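Local atomic coordinates of glycerophosphodiester phosphodiesterase (Cytophaga hutchinsonii ATCC 33406, PDB entry 3CH0), a protein that belongs to the glycerophosphoryl diester phosphodiesterase family, whose members are built on the TIM-barrel fold. Residues Y88-M98 with K109-F117. Residues are numbered along the deposited sequence; the frame is centred on the assembly and turned at random.
With EDO (1,2-ethanediol), chain G.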
ATOM      1  N   TYR A  88     -10.741  -6.923 -16.410  1.00 16.53           N
ATOM      2  CA  TYR A  88     -11.296  -6.230 -15.260  1.00 15.22           C
ATOM      3  C   TYR A  88     -12.826  -6.471 -15.142  1.00 16.59           C
ATOM      4  O   TYR A  88     -13.352  -6.546 -14.028  1.00 15.56           O
ATOM      5  CB  TYR A  88     -10.964  -4.761 -15.236  1.00 14.41           C
ATOM      6  CG  TYR A  88     -11.465  -4.131 -13.967  1.00 14.72           C
ATOM      7  CD1 TYR A  88     -10.929  -4.504 -12.732  1.00 13.92           C
ATOM      8  CD2 TYR A  88     -12.527  -3.227 -13.973  1.00 18.42           C
ATOM      9  CE1 TYR A  88     -11.436  -4.015 -11.545  1.00 13.20           C
ATOM     10  CE2 TYR A  88     -13.051  -2.717 -12.779  1.00 14.05           C
ATOM     11  CZ  TYR A  88     -12.481  -3.091 -11.566  1.00 16.15           C
ATOM     12  OH  TYR A  88     -13.032  -2.568 -10.427  1.00 14.62           O
ATOM     13  N   ALA A  89     -13.505  -6.595 -16.290  1.00 18.64           N
ATOM     14  CA  ALA A  89     -14.967  -6.811 -16.259  1.00 17.81           C
ATOM     15  C   ALA A  89     -15.318  -8.028 -15.441  1.00 17.22           C
ATOM     16  O   ALA A  89     -16.366  -8.061 -14.800  1.00 19.23           O
ATOM     17  CB  ALA A  89     -15.523  -6.951 -17.703  1.00 18.67           C
ATOM     18  N   ASP A  90     -14.440  -9.025 -15.402  1.00 15.23           N
ATOM     19  CA  ASP A  90     -14.636 -10.202 -14.595  1.00 17.32           C
ATOM     20  C   ASP A  90     -14.150 -10.055 -13.155  1.00 17.56           C
ATOM     21  O   ASP A  90     -14.741 -10.636 -12.242  1.00 15.95           O
ATOM     22  CB  ASP A  90     -14.036 -11.440 -15.267  1.00 20.63           C
ATOM     23  CG  ASP A  90     -14.628 -11.668 -16.672  1.00 23.00           C
ATOM     24  OD1 ASP A  90     -15.872 -11.612 -16.770  1.00 25.97           O
ATOM     25  OD2 ASP A  90     -13.881 -11.805 -17.647  1.00 28.21           O
ATOM     26  N   ILE A  91     -13.046  -9.325 -12.986  1.00 15.11           N
ATOM     27  CA  ILE A  91     -12.467  -9.089 -11.658  1.00 15.35           C
ATOM     28  C   ILE A  91     -13.513  -8.357 -10.792  1.00 15.44           C
ATOM     29  O   ILE A  91     -13.724  -8.708  -9.623  1.00 13.53           O
ATOM     30  CB  ILE A  91     -11.150  -8.256 -11.778  1.00 14.23           C
ATOM     31  CG1 ILE A  91     -10.041  -9.145 -12.411  1.00 14.64           C
ATOM     32  CG2 ILE A  91     -10.750  -7.648 -10.408  1.00 14.54           C
ATOM     33  CD1 ILE A  91      -8.806  -8.301 -12.843  1.00 15.67           C
ATOM     34  N   LYS A  92     -14.212  -7.414 -11.416  1.00 15.14           N
ATOM     35  CA  LYS A  92     -15.112  -6.489 -10.689  1.00 15.98           C
ATOM     36  C   LYS A  92     -16.409  -7.177 -10.189  1.00 17.03           C
ATOM     37  O   LYS A  92     -17.188  -6.590  -9.426  1.00 19.41           O
ATOM     38  CB  LYS A  92     -15.418  -5.246 -11.529  1.00 19.95           C
ATOM     39  CG  LYS A  92     -16.460  -5.429 -12.608  1.00 21.46           C
ATOM     40  CD  LYS A  92     -16.664  -4.138 -13.405  1.00 22.67           C
ATOM     41  CE  LYS A  92     -17.906  -4.255 -14.307  1.00 30.48           C
ATOM     42  NZ  LYS A  92     -18.202  -2.994 -15.047  1.00 38.33           N
ATOM     43  N   GLU A  93     -16.611  -8.413 -10.594  1.00 16.43           N
ATOM     44  CA  GLU A  93     -17.778  -9.179 -10.171  1.00 20.26           C
ATOM     45  C   GLU A  93     -17.621 -10.003  -8.920  1.00 19.89           C
ATOM     46  O   GLU A  93     -18.595 -10.603  -8.457  1.00 21.39           O
ATOM     47  CB  GLU A  93     -18.257 -10.071 -11.320  1.00 20.15           C
ATOM     48  CG  GLU A  93     -18.690  -9.267 -12.538  1.00 21.34           C
ATOM     49  CD  GLU A  93     -19.827  -8.241 -12.265  1.00 32.10           C
ATOM     50  OE1 GLU A  93     -20.675  -8.507 -11.372  1.00 34.82           O
ATOM     51  OE2 GLU A  93     -19.868  -7.179 -12.932  1.00 30.83           O
ATOM     52  N   ILE A  94     -16.429  -9.987  -8.310  1.00 14.05           N
ATOM     53  CA  ILE A  94     -16.081 -10.927  -7.265  1.00 13.81           C
ATOM     54  C   ILE A  94     -16.018 -10.174  -5.917  1.00 13.03           C
ATOM     55  O   ILE A  94     -15.279  -9.160  -5.762  1.00 14.67           O
ATOM     56  CB  ILE A  94     -14.721 -11.586  -7.581  1.00 12.66           C
ATOM     57  CG1 ILE A  94     -14.849 -12.448  -8.863  1.00 17.20           C
ATOM     58  CG2 ILE A  94     -14.263 -12.429  -6.430  1.00 13.41           C
ATOM     59  CD1 ILE A  94     -13.545 -12.888  -9.545  1.00 18.22           C
ATOM     60  N   ASP A  95     -16.819 -10.624  -4.956  1.00 11.92           N
ATOM     61  CA  ASP A  95     -16.822  -9.996  -3.675  1.00 10.92           C
ATOM     62  C   ASP A  95     -15.553 -10.263  -2.887  1.00 14.37           C
ATOM     63  O   ASP A  95     -15.107 -11.428  -2.784  1.00 12.76           O
ATOM     64  CB  ASP A  95     -18.012 -10.485  -2.868  1.00 12.33           C
ATOM     65  CG  ASP A  95     -18.105  -9.798  -1.529  1.00 11.37           C
ATOM     66  OD1 ASP A  95     -18.755  -8.701  -1.468  1.00 12.02           O
ATOM     67  OD2 ASP A  95     -17.509 -10.268  -0.563  1.00 12.31           O
ATOM     68  N   VAL A  96     -14.997  -9.181  -2.324  1.00 12.89           N
ATOM     69  CA  VAL A  96     -13.862  -9.245  -1.404  1.00 11.14           C
ATOM     70  C   VAL A  96     -14.121  -8.513  -0.096  1.00 12.09           C
ATOM     71  O   VAL A  96     -13.209  -7.935   0.516  1.00 11.25           O
ATOM     72  CB  VAL A  96     -12.598  -8.715  -2.114  1.00 11.53           C
ATOM     73  CG1 VAL A  96     -12.190  -9.695  -3.253  1.00 11.90           C
ATOM     74  CG2 VAL A  96     -12.803  -7.285  -2.562  1.00 12.50           C
ATOM     75  N   GLY A  97     -15.372  -8.539   0.368  1.00 12.39           N
ATOM     76  CA  GLY A  97     -15.680  -7.902   1.621  1.00 10.07           C
ATOM     77  C   GLY A  97     -16.535  -8.638   2.652  1.00 12.57           C
ATOM     78  O   GLY A  97     -16.525  -8.331   3.853  1.00 11.60           O
HETATM   79  N   MSE A  98     -17.306  -9.610   2.162  1.00 12.78           N
HETATM   80  CA  MSE A  98     -18.233 -10.311   3.052  1.00 13.70           C
HETATM   81  C   MSE A  98     -17.678 -11.489   3.816  1.00 13.42           C
HETATM   82  O   MSE A  98     -18.272 -11.958   4.802  1.00 14.35           O
HETATM   83  CB  MSE A  98     -19.448 -10.801   2.247  1.00 13.10           C
HETATM   84  CG  MSE A  98     -20.311  -9.694   1.753  1.00 13.36           C
HETATM   85 SE   MSE A  98     -21.142  -8.606   3.201  0.75 15.16          SE
HETATM   86  CE  MSE A  98     -22.141 -10.029   4.153  1.00 20.73           C
ATOM     87  N   LYS A 109     -18.266  -6.235   7.804  1.00 14.17           N
ATOM     88  CA  LYS A 109     -18.602  -6.999   6.636  1.00 12.51           C
ATOM     89  C   LYS A 109     -19.611  -6.263   5.815  1.00 13.04           C
ATOM     90  O   LYS A 109     -20.757  -6.066   6.244  1.00 16.18           O
ATOM     91  CB  LYS A 109     -19.139  -8.402   7.032  1.00 14.70           C
ATOM     92  CG  LYS A 109     -18.214  -9.230   7.829  1.00 12.90           C
ATOM     93  CD  LYS A 109     -17.014  -9.717   6.998  1.00 13.15           C
ATOM     94  CE  LYS A 109     -15.835  -8.769   7.101  1.00 12.91           C
ATOM     95  NZ  LYS A 109     -14.859  -8.984   6.033  1.00 11.59           N
ATOM     96  N   VAL A 110     -19.180  -5.863   4.614  1.00 13.49           N
ATOM     97  CA  VAL A 110     -19.963  -5.141   3.626  1.00 12.29           C
ATOM     98  C   VAL A 110     -19.596  -5.643   2.238  1.00 13.47           C
ATOM     99  O   VAL A 110     -18.457  -6.108   2.004  1.00 11.51           O
ATOM    100  CB  VAL A 110     -19.747  -3.609   3.662  1.00 13.40           C
ATOM    101  CG1 VAL A 110     -20.270  -2.985   5.004  1.00 16.18           C
ATOM    102  CG2 VAL A 110     -18.263  -3.258   3.452  1.00 15.93           C
ATOM    103  N   PRO A 111     -20.556  -5.657   1.319  1.00 12.47           N
ATOM    104  CA  PRO A 111     -20.251  -6.024  -0.073  1.00 12.95           C
ATOM    105  C   PRO A 111     -19.188  -5.077  -0.636  1.00 12.47           C
ATOM    106  O   PRO A 111     -19.286  -3.853  -0.449  1.00 15.43           O
ATOM    107  CB  PRO A 111     -21.592  -5.831  -0.819  1.00 14.95           C
ATOM    108  CG  PRO A 111     -22.619  -5.947   0.277  1.00 18.64           C
ATOM    109  CD  PRO A 111     -21.990  -5.317   1.508  1.00 15.99           C
ATOM    110  N   ALA A 112     -18.138  -5.643  -1.262  1.00 12.44           N
ATOM    111  CA  ALA A 112     -17.114  -4.825  -1.871  1.00 11.68           C
ATOM    112  C   ALA A 112     -16.442  -5.571  -2.963  1.00 12.22           C
ATOM    113  O   ALA A 112     -16.415  -6.797  -2.918  1.00 12.52           O
ATOM    114  CB  ALA A 112     -16.098  -4.401  -0.804  1.00 11.92           C
ATOM    115  N   VAL A 113     -15.926  -4.826  -3.928  1.00 12.09           N
ATOM    116  CA  VAL A 113     -15.143  -5.406  -4.997  1.00 12.50           C
ATOM    117  C   VAL A 113     -13.803  -4.709  -5.082  1.00 11.00           C
ATOM    118  O   VAL A 113     -13.598  -3.679  -4.477  1.00 10.56           O
ATOM    119  CB  VAL A 113     -15.896  -5.393  -6.342  1.00 14.42           C
ATOM    120  CG1 VAL A 113     -17.268  -6.118  -6.157  1.00 13.49           C
ATOM    121  CG2 VAL A 113     -16.068  -3.943  -6.873  1.00 12.81           C
ATOM    122  N   LYS A 114     -12.882  -5.309  -5.834  1.00 11.85           N
ATOM    123  CA  LYS A 114     -11.591  -4.652  -6.103  1.00 12.55           C
ATOM    124  C   LYS A 114     -11.769  -3.548  -7.113  1.00 12.09           C
ATOM    125  O   LYS A 114     -12.206  -3.820  -8.267  1.00 10.34           O
ATOM    126  CB  LYS A 114     -10.600  -5.686  -6.664  1.00 11.67           C
ATOM    127  CG  LYS A 114     -10.292  -6.815  -5.715  1.00 12.56           C
ATOM    128  CD  LYS A 114      -9.217  -7.747  -6.274  1.00 11.89           C
ATOM    129  CE  LYS A 114      -8.813  -8.843  -5.335  1.00 13.11           C
ATOM    130  NZ  LYS A 114      -7.974  -8.456  -4.194  1.00 10.49           N
ATOM    131  N   PRO A 115     -11.473  -2.294  -6.711  1.00  9.99           N
ATOM    132  CA  PRO A 115     -11.688  -1.145  -7.615  1.00  9.53           C
ATOM    133  C   PRO A 115     -10.499  -0.912  -8.542  1.00 12.62           C
ATOM    134  O   PRO A 115      -9.376  -1.323  -8.258  1.00 13.55           O
ATOM    135  CB  PRO A 115     -11.857   0.020  -6.638  1.00 13.67           C
ATOM    136  CG  PRO A 115     -10.884  -0.363  -5.495  1.00 12.09           C
ATOM    137  CD  PRO A 115     -10.939  -1.861  -5.396  1.00 11.06           C
ATOM    138  N   LEU A 116     -10.733  -0.163  -9.606  1.00 11.32           N
ATOM    139  CA  LEU A 116      -9.664   0.385 -10.378  1.00 13.08           C
ATOM    140  C   LEU A 116      -8.948   1.473  -9.566  1.00 11.81           C
ATOM    141  O   LEU A 116      -9.542   2.281  -8.788  1.00 11.94           O
ATOM    142  CB  LEU A 116     -10.206   1.020 -11.656  1.00 13.55           C
ATOM    143  CG  LEU A 116     -10.839   0.064 -12.650  1.00 16.12           C
ATOM    144  CD1 LEU A 116     -11.670   0.834 -13.671  1.00 18.68           C
ATOM    145  CD2 LEU A 116      -9.770  -0.754 -13.350  1.00 15.88           C
ATOM    146  N   PHE A 117      -7.646   1.578  -9.818  1.00 11.61           N
ATOM    147  CA  PHE A 117      -6.842   2.656  -9.309  1.00 10.38           C
ATOM    148  C   PHE A 117      -7.470   4.030  -9.664  1.00 11.66           C
ATOM    149  O   PHE A 117      -7.555   4.944  -8.859  1.00 11.62           O
ATOM    150  CB  PHE A 117      -5.416   2.544  -9.905  1.00 10.20           C
ATOM    151  CG  PHE A 117      -4.392   3.567  -9.451  1.00 11.30           C
ATOM    152  CD1 PHE A 117      -4.340   4.126  -8.193  1.00 11.13           C
ATOM    153  CD2 PHE A 117      -3.360   3.906 -10.333  1.00 10.56           C
ATOM    154  CE1 PHE A 117      -3.313   5.016  -7.858  1.00 10.68           C
ATOM    155  CE2 PHE A 117      -2.325   4.761  -9.983  1.00 11.51           C
ATOM    156  CZ  PHE A 117      -2.325   5.334  -8.766  1.00 13.89           C
TER
HETATM  157  C1  EDO G 277     -19.741 -12.441  -5.821  1.00 41.62           C
HETATM  158  O1  EDO G 277     -18.427 -13.042  -5.767  1.00 31.49           O
HETATM  159  C2  EDO G 277     -20.840 -13.385  -6.328  1.00 45.83           C
HETATM  160  O2  EDO G 277     -22.026 -12.665  -6.750  1.00 45.00           O
HETATM  161  O   HOH W   1     -13.275  -7.869  -7.000  1.00 11.76           O
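Tyr-88 lies against Leu-116 and Lys-114 where an excursion of the TIM-barrel chain, between strand 52-54 and helix 117-127, folds back on itself. From CA, the tyrosine CB points toward 109-117, and CG stands anti to the backbone N (chi1 -175°). The ring atoms CG, CD1 and CD2 of Tyr-88 lie beneath Leu-116 CD2, a CH-pi contact over the ring centre, 3.7 Å from the centroid and nearly on the normal. Further out, CE2 and CZ meet Leu-116 CG, while CE1 runs beside Lys-114 O. At the tip, OH donates to Lys-114 O over 2.6 Å, in the carbonyl plane and on a lone pair, tying the ring edge to the backbone while the leucine packs on a face. Val-113 props CG1 against Lys-92 O. One water accepts from Lys-114 N and donates to Ile-91 O and Ile-94 O, linking both ends of the type I turn Ile-91 to Ile-94 to the facing backbone; Lys-114 itself runs inward across Val-96 to Ser-55. Beyond the water, Val-96 N donates to Ala-112 O (2.8 Å, 168°), and Ala-112 N meets Asp-95 OD1 from above the carboxylate plane (3.1 Å). The other oxygen, OD2, accepts from Gly-97 N, closing an Asx turn, and from Met-98 N on its syn lone pair, completing an Asx motif. Selenomethionine Met-98 lays SE over the peptide joining Val-110 and Pro-111, 3.5 Å from Val-110 C. Lys-109, bent at chi2 and chi3, curls its amine back to Gly-97, with further bonds to Gln-107 and Lys-99 O; NZ stands above the carbonyl plane, 2.8 Å from Gly-97 O.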